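Local coordinates for protein 4-hydroxybutyrate coenzyme A transferase (Shewanella oneidensis, PDB 2OAS) that probably transfers coenzyme A between carboxylic acids such as acetate and 4-hydroxybutyrate, and binds coenzyme A, at residues 235-238 and 239-242. Sequence-based numbering, arbitrary orientation.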
loop_
_atom_site.group_PDB
_atom_site.type_symbol
_atom_site.label_atom_id
_atom_site.label_comp_id
_atom_site.label_asym_id
_atom_site.label_seq_id
_atom_site.Cartn_x
_atom_site.Cartn_y
_atom_site.Cartn_z
ATOM N N PHE A 235 -19.486 10.629 3.705
ATOM C CA PHE A 235 -19.571 12.046 4.032
ATOM C C PHE A 235 -20.699 12.294 5.020
ATOM O O PHE A 235 -21.589 11.459 5.173
ATOM C CB PHE A 235 -19.758 12.883 2.763
ATOM C CG PHE A 235 -21.127 12.787 2.150
ATOM C CD1 PHE A 235 -22.128 13.687 2.507
ATOM C CD2 PHE A 235 -21.400 11.836 1.175
ATOM C CE1 PHE A 235 -23.376 13.641 1.902
ATOM C CE2 PHE A 235 -22.649 11.778 0.563
ATOM C CZ PHE A 235 -23.637 12.687 0.928
ATOM N N SER A 236 -20.647 13.421 5.722
ATOM C CA SER A 236 -21.690 13.739 6.682
ATOM C C SER A 236 -22.175 15.150 6.491
ATOM O O SER A 236 -21.937 15.766 5.454
ATOM C CB SER A 236 -21.193 13.578 8.123
ATOM O OG SER A 236 -22.241 13.867 9.041
ATOM N N ASP A 237 -22.851 15.653 7.516
ATOM C CA ASP A 237 -23.417 16.988 7.508
ATOM C C ASP A 237 -22.407 18.056 7.154
ATOM O O ASP A 237 -22.760 19.071 6.560
ATOM C CB ASP A 237 -24.039 17.273 8.871
ATOM C CG ASP A 237 -25.233 16.375 9.162
ATOM O OD1 ASP A 237 -26.372 16.777 8.841
ATOM O OD2 ASP A 237 -25.023 15.265 9.694
ATOM N N GLY A 238 -21.149 17.821 7.503
ATOM C CA GLY A 238 -20.114 18.792 7.203
ATOM C C GLY A 238 -20.105 19.165 5.736
ATOM O O GLY A 238 -20.039 20.342 5.369
ATOM N N ILE A 239 -20.194 18.159 4.884
ATOM C CA ILE A 239 -20.174 18.406 3.453
ATOM C C ILE A 239 -21.433 19.117 2.994
ATOM O O ILE A 239 -21.377 20.095 2.247
ATOM C CB ILE A 239 -20.032 17.099 2.694
ATOM C CG1 ILE A 239 -18.838 16.328 3.252
ATOM C CG2 ILE A 239 -19.844 17.378 1.221
ATOM C CD1 ILE A 239 -17.537 17.085 3.157
ATOM N N LEU A 240 -22.566 18.622 3.464
ATOM C CA LEU A 240 -23.856 19.187 3.120
ATOM C C LEU A 240 -23.860 20.716 3.254
ATOM O O LEU A 240 -24.405 21.415 2.399
ATOM C CB LEU A 240 -24.933 18.551 4.011
ATOM C CG LEU A 240 -26.380 19.024 3.903
ATOM C CD1 LEU A 240 -26.918 18.786 2.504
ATOM C CD2 LEU A 240 -27.208 18.294 4.936
ATOM N N GLN A 241 -23.239 21.235 4.307
ATOM C CA GLN A 241 -23.186 22.679 4.536
ATOM C C GLN A 241 -22.407 23.441 3.469
ATOM O O GLN A 241 -22.781 24.548 3.101
ATOM C CB GLN A 241 -22.576 22.972 5.907
ATOM C CG GLN A 241 -23.439 22.512 7.075
ATOM C CD GLN A 241 -22.896 22.990 8.415
ATOM O OE1 GLN A 241 -21.887 22.475 8.915
ATOM N NE2 GLN A 241 -23.559 23.998 8.996
ATOM N N LEU A 242 -21.317 22.854 2.985
ATOM C CA LEU A 242 -20.492 23.489 1.963
ATOM C C LEU A 242 -21.180 23.414 0.607
ATOM O O LEU A 242 -20.928 24.228 -0.283
ATOM C CB LEU A 242 -19.113 22.818 1.897
ATOM C CG LEU A 242 -18.013 23.377 2.818
ATOM C CD1 LEU A 242 -18.533 23.548 4.226
ATOM C CD2 LEU A 242 -16.801 22.458 2.793
#
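The chain turns from an extended entry at F235 into the first turn of helix 237-244, where I239 N donates to S236 O (3.0 Å) in a bent bond of 135° that comes in above the carbonyl plane, and Q241 N closes the first i to i+4 link on D237 O (3.2 Å) in a straighter bond (154°). S236 holds the N-cap position, but its hydroxyl makes no capping bond; OG is hydrogen-bonded instead to the carbonyl of L266. D237, the first helical residue, likewise turns outward, OD1 being bonded to the hydroxyl of S268, so both polar side chains at the helix start tie it to the segment leading into helix 269-275.

The apolar contact joins residues four apart. F235 CB rests on I239 CG1 at 3.6 Å, the two side chains crossing at about a right angle, while ring atom CD1 lies 4.0 Å from I239 CB. CG1 of I239 sits beside its own backbone N (chi1 -52°), which turns this branch back toward F235 and also within 3.8 Å of S236 O. One turn on, L242 brings CD1 to 3.7 Å from G238 O.

The side chain of F235 is about 8 Å from that of E233, a residue that binds coenzyme A covalently, and about 11 Å from the bound coenzyme A. This helix start touches two other helices: F235 and L240 pack on L271 of helix 269-275, whereas I239 and L242 meet L219 of helix 213-220.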